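Local atomic coordinates of dermonecrotic toxin (PDB entry 2EBF), a protein that acts as a potent mitogen and induces bone resorption, as a toxin associated with severe progressive atrophic rhinitis in pigs, this chain being its C-terminal region. Residues Ala644-Glu656 / Asn712-Lys724. Numbering follows the deposited sequence.
Sequences AGMGASITWWRRE and NRAINPFVEYVSK
Asn-712, just past helix 701-711, crosses the Trp-652 side chain at about a right angle, CB 3.6 Å from CZ2 and the planes 24° apart; Ile-708 O holds its ND2. One water takes the indole N-H of Trp-652 and donates to Asn-712 O, tying the ring to the helix end. With Trp-652 CG between backbone N and carbonyl carbon (chi1 65°), Ala-714 CB sits over one ring face, 3.8 Å from the five-membered ring centroid, a CH-pi contact. Ile-715 O accepts from Trp-653 N at 3.0 Å, whereas the bond from Ile-715 N to Trp-653 O is weak. Asn-716 turns the corner, its CB at the edge of the Trp-653 ring, while Thr-738 receives that indole's N-H. The one-residue register shift between Thr-651 and Trp-653 defines a beta bulge. Beyond it, Phe-718/Thr-651 and Glu-720/Ser-649 form antiparallel hydrogen-bonded pairs, two backbone hydrogen bonds each; in the non-hydrogen-bonded pair between them, Val-719 CG2 packs 3.9 Å from Ile-650 CG1, on the face touching helix 701-711. After the inverse gamma turn at Tyr-721, Val-722 O receives Ser-649 OG at 2.7 Å in the carbonyl plane, and Ser-723 N donates a hydrogen bond to Met-646 O. Lys-724 passes Ser-649, CD 3.4 Å from OG, its NZ salt-bridged to Glu-720 OE2 from above the carboxylate plane. Axes of strands 648-656 and 717-720, 4.6 Å apart at 162°, identify neighbours in the C3 domain's antiparallel sheet.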
ATOM      1  N   ALA A 644     -20.730  25.140  25.189  1.00 32.58           N
ATOM      2  CA  ALA A 644     -20.519  25.648  23.830  1.00 32.28           C
ATOM      3  C   ALA A 644     -19.807  24.647  22.931  1.00 31.52           C
ATOM      4  O   ALA A 644     -18.925  23.901  23.372  1.00 31.73           O
ATOM      5  CB  ALA A 644     -19.736  26.954  23.877  1.00 32.42           C
ATOM      6  N   GLY A 645     -20.231  24.596  21.673  1.00 30.95           N
ATOM      7  CA  GLY A 645     -19.514  23.841  20.654  1.00 29.61           C
ATOM      8  C   GLY A 645     -18.846  24.837  19.715  1.00 28.90           C
ATOM      9  O   GLY A 645     -19.129  26.037  19.772  1.00 28.02           O
ATOM     10  N   MET A 646     -17.974  24.332  18.845  1.00 28.69           N
ATOM     11  CA  MET A 646     -17.336  25.147  17.804  1.00 29.11           C
ATOM     12  C   MET A 646     -18.333  25.588  16.746  1.00 28.00           C
ATOM     13  O   MET A 646     -18.168  26.636  16.121  1.00 26.59           O
ATOM     14  CB  MET A 646     -16.259  24.337  17.093  1.00 28.83           C
ATOM     15  CG  MET A 646     -15.177  23.824  17.993  1.00 30.73           C
ATOM     16  SD  MET A 646     -13.962  22.890  17.068  1.00 33.67           S
ATOM     17  CE  MET A 646     -14.893  21.434  16.605  1.00 33.27           C
ATOM     18  N   GLY A 647     -19.359  24.761  16.541  1.00 26.84           N
ATOM     19  CA  GLY A 647     -20.343  25.007  15.497  1.00 26.32           C
ATOM     20  C   GLY A 647     -19.910  24.295  14.227  1.00 25.45           C
ATOM     21  O   GLY A 647     -18.957  23.508  14.236  1.00 26.23           O
ATOM     22  N   ALA A 648     -20.591  24.584  13.127  1.00 24.24           N
ATOM     23  CA  ALA A 648     -20.256  23.976  11.848  1.00 23.72           C
ATOM     24  C   ALA A 648     -20.791  24.833  10.715  1.00 23.71           C
ATOM     25  O   ALA A 648     -21.774  25.543  10.880  1.00 23.33           O
ATOM     26  CB  ALA A 648     -20.835  22.554  11.760  1.00 23.17           C
ATOM     27  N   SER A 649     -20.114  24.768   9.571  1.00 23.67           N
ATOM     28  CA  SER A 649     -20.548  25.461   8.374  1.00 23.55           C
ATOM     29  C   SER A 649     -20.450  24.520   7.186  1.00 23.62           C
ATOM     30  O   SER A 649     -19.589  23.636   7.129  1.00 24.75           O
ATOM     31  CB  SER A 649     -19.689  26.703   8.142  1.00 23.64           C
ATOM     32  OG  SER A 649     -19.730  27.545   9.269  1.00 23.62           O
ATOM     33  N   ILE A 650     -21.355  24.694   6.238  1.00 24.40           N
ATOM     34  CA  ILE A 650     -21.340  23.901   5.027  1.00 24.13           C
ATOM     35  C   ILE A 650     -21.531  24.820   3.831  1.00 24.06           C
ATOM     36  O   ILE A 650     -22.332  25.748   3.884  1.00 23.78           O
ATOM     37  CB  ILE A 650     -22.407  22.785   5.068  1.00 24.59           C
ATOM     38  CG1 ILE A 650     -22.313  21.937   3.795  1.00 26.10           C
ATOM     39  CG2 ILE A 650     -23.821  23.378   5.301  1.00 24.03           C
ATOM     40  CD1 ILE A 650     -23.100  20.634   3.833  1.00 25.66           C
ATOM     41  N   THR A 651     -20.788  24.554   2.762  1.00 24.96           N
ATOM     42  CA  THR A 651     -20.852  25.371   1.553  1.00 25.69           C
ATOM     43  C   THR A 651     -20.837  24.457   0.329  1.00 25.83           C
ATOM     44  O   THR A 651     -20.282  23.368   0.379  1.00 26.41           O
ATOM     45  CB  THR A 651     -19.706  26.408   1.504  1.00 26.22           C
ATOM     46  OG1 THR A 651     -19.856  27.245   0.352  1.00 26.07           O
ATOM     47  CG2 THR A 651     -18.326  25.728   1.488  1.00 25.51           C
ATOM     48  N   TRP A 652     -21.446  24.901  -0.765  1.00 25.34           N
ATOM     49  CA  TRP A 652     -21.627  24.034  -1.925  1.00 25.77           C
ATOM     50  C   TRP A 652     -21.811  24.874  -3.180  1.00 26.10           C
ATOM     51  O   TRP A 652     -21.863  26.104  -3.110  1.00 25.41           O
ATOM     52  CB  TRP A 652     -22.822  23.072  -1.723  1.00 25.02           C
ATOM     53  CG  TRP A 652     -24.168  23.753  -1.618  1.00 25.13           C
ATOM     54  CD1 TRP A 652     -25.013  24.074  -2.650  1.00 23.78           C
ATOM     55  CD2 TRP A 652     -24.818  24.188  -0.417  1.00 25.36           C
ATOM     56  NE1 TRP A 652     -26.142  24.698  -2.164  1.00 25.14           N
ATOM     57  CE2 TRP A 652     -26.051  24.777  -0.797  1.00 24.74           C
ATOM     58  CE3 TRP A 652     -24.471  24.159   0.946  1.00 26.18           C
ATOM     59  CZ2 TRP A 652     -26.938  25.326   0.135  1.00 24.97           C
ATOM     60  CZ3 TRP A 652     -25.362  24.700   1.878  1.00 24.65           C
ATOM     61  CH2 TRP A 652     -26.584  25.273   1.463  1.00 25.33           C
ATOM     62  N   TRP A 653     -21.893  24.198  -4.318  1.00 26.14           N
ATOM     63  CA  TRP A 653     -22.093  24.880  -5.592  1.00 26.33           C
ATOM     64  C   TRP A 653     -23.522  24.713  -6.047  1.00 26.07           C
ATOM     65  O   TRP A 653     -24.163  23.677  -5.790  1.00 25.17           O
ATOM     66  CB  TRP A 653     -21.145  24.343  -6.679  1.00 25.10           C
ATOM     67  CG  TRP A 653     -19.705  24.358  -6.291  1.00 25.52           C
ATOM     68  CD1 TRP A 653     -18.940  23.270  -5.996  1.00 23.42           C
ATOM     69  CD2 TRP A 653     -18.854  25.510  -6.120  1.00 24.21           C
ATOM     70  NE1 TRP A 653     -17.670  23.657  -5.662  1.00 22.89           N
ATOM     71  CE2 TRP A 653     -17.584  25.027  -5.728  1.00 23.94           C
ATOM     72  CE3 TRP A 653     -19.038  26.897  -6.274  1.00 26.02           C
ATOM     73  CZ2 TRP A 653     -16.490  25.873  -5.495  1.00 23.36           C
ATOM     74  CZ3 TRP A 653     -17.941  27.749  -6.030  1.00 23.91           C
ATOM     75  CH2 TRP A 653     -16.690  27.228  -5.628  1.00 24.38           C
ATOM     76  N   ARG A 654     -24.023  25.732  -6.733  1.00 26.61           N
ATOM     77  CA  ARG A 654     -25.380  25.693  -7.259  1.00 27.98           C
ATOM     78  C   ARG A 654     -25.386  26.181  -8.709  1.00 28.65           C
ATOM     79  O   ARG A 654     -24.792  27.219  -9.021  1.00 27.88           O
ATOM     80  CB  ARG A 654     -26.312  26.564  -6.413  1.00 27.78           C
ATOM     81  CG  ARG A 654     -27.796  26.425  -6.771  1.00 32.20           C
ATOM     82  CD  ARG A 654     -28.425  27.793  -6.920  1.00 36.30           C
ATOM     83  NE  ARG A 654     -29.058  28.245  -5.703  1.00 38.52           N
ATOM     84  CZ  ARG A 654     -29.373  29.510  -5.425  1.00 40.18           C
ATOM     85  NH1 ARG A 654     -29.094  30.497  -6.273  1.00 39.92           N
ATOM     86  NH2 ARG A 654     -29.961  29.787  -4.275  1.00 40.54           N
ATOM     87  N   ARG A 655     -26.044  25.423  -9.586  1.00 29.42           N
ATOM     88  CA  ARG A 655     -26.164  25.822 -10.993  1.00 31.69           C
ATOM     89  C   ARG A 655     -26.893  27.154 -11.088  1.00 31.88           C
ATOM     90  O   ARG A 655     -27.930  27.346 -10.440  1.00 32.07           O
ATOM     91  CB  ARG A 655     -26.886  24.733 -11.806  1.00 32.31           C
ATOM     92  CG  ARG A 655     -27.283  25.110 -13.247  1.00 36.70           C
ATOM     93  CD  ARG A 655     -26.070  25.501 -14.090  1.00 42.95           C
ATOM     94  NE  ARG A 655     -26.224  25.212 -15.520  1.00 46.82           N
ATOM     95  CZ  ARG A 655     -26.889  25.965 -16.397  1.00 49.42           C
ATOM     96  NH1 ARG A 655     -27.529  27.067 -16.018  1.00 49.08           N
ATOM     97  NH2 ARG A 655     -26.932  25.595 -17.673  1.00 50.61           N
ATOM     98  N   GLU A 656     -26.317  28.083 -11.849  1.00 33.31           N
ATOM     99  CA  GLU A 656     -26.946  29.376 -12.138  1.00 35.10           C
ATOM    100  C   GLU A 656     -27.158  29.521 -13.640  1.00 36.27           C
ATOM    101  O   GLU A 656     -26.537  28.813 -14.422  1.00 36.62           O
ATOM    102  CB  GLU A 656     -26.092  30.549 -11.625  1.00 35.12           C
ATOM    103  CG  GLU A 656     -25.900  30.610 -10.103  1.00 35.48           C
ATOM    104  CD  GLU A 656     -27.192  30.810  -9.298  1.00 36.98           C
ATOM    105  OE1 GLU A 656     -27.172  30.473  -8.093  1.00 35.73           O
ATOM    106  OE2 GLU A 656     -28.217  31.291  -9.847  1.00 37.53           O
ATOM    107  N   ASN A 712     -30.816  20.838  -0.068  1.00 29.07           N
ATOM    108  CA  ASN A 712     -30.425  21.865  -1.011  1.00 29.23           C
ATOM    109  C   ASN A 712     -29.863  21.342  -2.328  1.00 29.51           C
ATOM    110  O   ASN A 712     -29.388  22.131  -3.156  1.00 29.95           O
ATOM    111  CB  ASN A 712     -29.431  22.816  -0.343  1.00 29.08           C
ATOM    112  CG  ASN A 712     -30.103  23.749   0.633  1.00 29.19           C
ATOM    113  OD1 ASN A 712     -30.865  24.643   0.238  1.00 28.09           O
ATOM    114  ND2 ASN A 712     -29.839  23.548   1.915  1.00 28.24           N
ATOM    115  N   ARG A 713     -29.906  20.017  -2.510  1.00 29.11           N
ATOM    116  CA  ARG A 713     -29.351  19.364  -3.698  1.00 29.39           C
ATOM    117  C   ARG A 713     -27.943  19.904  -3.972  1.00 28.27           C
ATOM    118  O   ARG A 713     -27.606  20.282  -5.099  1.00 27.21           O
ATOM    119  CB  ARG A 713     -30.286  19.525  -4.907  1.00 29.36           C
ATOM    120  CG  ARG A 713     -31.682  18.887  -4.678  1.00 31.11           C
ATOM    121  CD  ARG A 713     -32.613  19.115  -5.861  1.00 32.28           C
ATOM    122  NE  ARG A 713     -32.141  18.406  -7.052  1.00 40.19           N
ATOM    123  CZ  ARG A 713     -32.435  17.137  -7.337  1.00 42.31           C
ATOM    124  NH1 ARG A 713     -33.208  16.425  -6.521  1.00 43.50           N
ATOM    125  NH2 ARG A 713     -31.951  16.577  -8.441  1.00 43.50           N
ATOM    126  N   ALA A 714     -27.147  19.952  -2.902  1.00 27.57           N
ATOM    127  CA  ALA A 714     -25.806  20.529  -2.916  1.00 27.41           C
ATOM    128  C   ALA A 714     -24.854  19.777  -3.831  1.00 27.07           C
ATOM    129  O   ALA A 714     -24.799  18.543  -3.793  1.00 26.93           O
ATOM    130  CB  ALA A 714     -25.244  20.550  -1.495  1.00 27.20           C
ATOM    131  N   ILE A 715     -24.096  20.534  -4.628  1.00 26.82           N
ATOM    132  CA  ILE A 715     -23.060  19.978  -5.484  1.00 26.71           C
ATOM    133  C   ILE A 715     -21.697  20.151  -4.820  1.00 27.27           C
ATOM    134  O   ILE A 715     -21.313  21.267  -4.438  1.00 26.07           O
ATOM    135  CB  ILE A 715     -23.038  20.639  -6.897  1.00 26.59           C
ATOM    136  CG1 ILE A 715     -24.377  20.463  -7.633  1.00 26.98           C
ATOM    137  CG2 ILE A 715     -21.885  20.070  -7.739  1.00 27.12           C
ATOM    138  CD1 ILE A 715     -24.593  21.511  -8.741  1.00 27.26           C
ATOM    139  N   ASN A 716     -20.990  19.035  -4.682  1.00 27.46           N
ATOM    140  CA  ASN A 716     -19.652  18.990  -4.097  1.00 28.09           C
ATOM    141  C   ASN A 716     -19.534  19.744  -2.764  1.00 28.05           C
ATOM    142  O   ASN A 716     -18.652  20.590  -2.602  1.00 28.40           O
ATOM    143  CB  ASN A 716     -18.594  19.443  -5.119  1.00 28.04           C
ATOM    144  CG  ASN A 716     -18.611  18.611  -6.397  1.00 29.50           C
ATOM    145  OD1 ASN A 716     -19.179  17.505  -6.435  1.00 29.65           O
ATOM    146  ND2 ASN A 716     -17.984  19.138  -7.457  1.00 28.83           N
ATOM    147  N   PRO A 717     -20.416  19.416  -1.797  1.00 28.21           N
ATOM    148  CA  PRO A 717     -20.461  20.150  -0.533  1.00 27.96           C
ATOM    149  C   PRO A 717     -19.212  19.965   0.322  1.00 27.94           C
ATOM    150  O   PRO A 717     -18.571  18.909   0.284  1.00 27.80           O
ATOM    151  CB  PRO A 717     -21.714  19.601   0.168  1.00 27.93           C
ATOM    152  CG  PRO A 717     -21.982  18.291  -0.473  1.00 28.56           C
ATOM    153  CD  PRO A 717     -21.415  18.328  -1.848  1.00 27.65           C
ATOM    154  N   PHE A 718     -18.852  21.029   1.032  1.00 27.76           N
ATOM    155  CA  PHE A 718     -17.675  21.064   1.887  1.00 27.61           C
ATOM    156  C   PHE A 718     -18.053  21.571   3.284  1.00 27.61           C
ATOM    157  O   PHE A 718     -18.750  22.578   3.421  1.00 26.84           O
ATOM    158  CB  PHE A 718     -16.654  22.012   1.273  1.00 27.58           C
ATOM    159  CG  PHE A 718     -15.387  22.100   2.022  1.00 28.61           C
ATOM    160  CD1 PHE A 718     -14.486  21.032   2.033  1.00 29.82           C
ATOM    161  CD2 PHE A 718     -15.047  23.283   2.675  1.00 27.98           C
ATOM    162  CE1 PHE A 718     -13.277  21.140   2.716  1.00 32.17           C
ATOM    163  CE2 PHE A 718     -13.854  23.396   3.358  1.00 30.47           C
ATOM    164  CZ  PHE A 718     -12.962  22.327   3.379  1.00 29.87           C
ATOM    165  N   VAL A 719     -17.564  20.884   4.311  1.00 27.81           N
ATOM    166  CA  VAL A 719     -17.885  21.219   5.703  1.00 28.08           C
ATOM    167  C   VAL A 719     -16.632  21.697   6.432  1.00 28.79           C
ATOM    168  O   VAL A 719     -15.552  21.100   6.293  1.00 28.37           O
ATOM    169  CB  VAL A 719     -18.518  20.009   6.429  1.00 28.43           C
ATOM    170  CG1 VAL A 719     -18.800  20.300   7.916  1.00 28.13           C
ATOM    171  CG2 VAL A 719     -19.830  19.608   5.741  1.00 28.09           C
ATOM    172  N   GLU A 720     -16.755  22.799   7.159  1.00 29.06           N
ATOM    173  CA  GLU A 720     -15.753  23.168   8.150  1.00 29.60           C
ATOM    174  C   GLU A 720     -16.418  23.174   9.515  1.00 28.94           C
ATOM    175  O   GLU A 720     -17.517  23.713   9.674  1.00 28.60           O
ATOM    176  CB  GLU A 720     -15.148  24.538   7.859  1.00 29.75           C
ATOM    177  CG  GLU A 720     -14.094  24.524   6.755  1.00 32.41           C
ATOM    178  CD  GLU A 720     -13.442  25.893   6.545  1.00 32.34           C
ATOM    179  OE1 GLU A 720     -12.849  26.119   5.453  1.00 36.86           O
ATOM    180  OE2 GLU A 720     -13.510  26.734   7.466  1.00 35.09           O
ATOM    181  N   TYR A 721     -15.744  22.594  10.504  1.00 28.92           N
ATOM    182  CA  TYR A 721     -16.319  22.433  11.846  1.00 28.70           C
ATOM    183  C   TYR A 721     -16.122  23.662  12.753  1.00 28.48           C
ATOM    184  O   TYR A 721     -15.568  23.563  13.859  1.00 28.28           O
ATOM    185  CB  TYR A 721     -15.790  21.140  12.470  1.00 30.12           C
ATOM    186  CG  TYR A 721     -16.196  19.926  11.653  1.00 31.67           C
ATOM    187  CD1 TYR A 721     -17.436  19.331  11.833  1.00 31.87           C
ATOM    188  CD2 TYR A 721     -15.350  19.403  10.664  1.00 32.78           C
ATOM    189  CE1 TYR A 721     -17.834  18.222  11.060  1.00 33.82           C
ATOM    190  CE2 TYR A 721     -15.733  18.304   9.890  1.00 34.63           C
ATOM    191  CZ  TYR A 721     -16.973  17.719  10.092  1.00 33.98           C
ATOM    192  OH  TYR A 721     -17.351  16.625   9.330  1.00 35.90           O
ATOM    193  N   VAL A 722     -16.607  24.807  12.264  1.00 26.89           N
ATOM    194  CA  VAL A 722     -16.692  26.061  13.009  1.00 27.13           C
ATOM    195  C   VAL A 722     -17.848  26.877  12.445  1.00 26.57           C
ATOM    196  O   VAL A 722     -18.063  26.887  11.239  1.00 26.03           O
ATOM    197  CB  VAL A 722     -15.443  26.920  12.794  1.00 27.21           C
ATOM    198  CG1 VAL A 722     -15.322  27.952  13.910  1.00 27.08           C
ATOM    199  CG2 VAL A 722     -14.231  26.041  12.767  1.00 31.33           C
ATOM    200  N   SER A 723     -18.573  27.579  13.308  1.00 26.92           N
ATOM    201  CA  SER A 723     -19.629  28.492  12.852  1.00 26.97           C
ATOM    202  C   SER A 723     -19.006  29.776  12.306  1.00 27.16           C
ATOM    203  O   SER A 723     -17.895  30.153  12.692  1.00 27.37           O
ATOM    204  CB  SER A 723     -20.605  28.797  14.004  1.00 26.96           C
ATOM    205  OG  SER A 723     -19.947  29.504  15.051  1.00 28.67           O
ATOM    206  N   LYS A 724     -19.714  30.447  11.402  1.00 26.79           N
ATOM    207  CA  LYS A 724     -19.162  31.599  10.700  1.00 26.82           C
ATOM    208  C   LYS A 724     -20.195  32.705  10.631  1.00 27.16           C
ATOM    209  O   LYS A 724     -21.390  32.439  10.621  1.00 25.95           O
ATOM    210  CB  LYS A 724     -18.752  31.213   9.276  1.00 26.28           C
ATOM    211  CG  LYS A 724     -17.535  30.299   9.189  1.00 25.49           C
ATOM    212  CD  LYS A 724     -17.494  29.651   7.805  1.00 25.82           C
ATOM    213  CE  LYS A 724     -16.527  28.484   7.742  1.00 26.63           C
ATOM    214  NZ  LYS A 724     -15.129  28.973   7.812  1.00 27.07           N
TER
HETATM  215  O   HOH W   1     -28.617  24.650  -3.778  1.00 39.53           O
HETATM  216  O   HOH W   2     -27.021  22.598  -6.009  1.00 40.60           O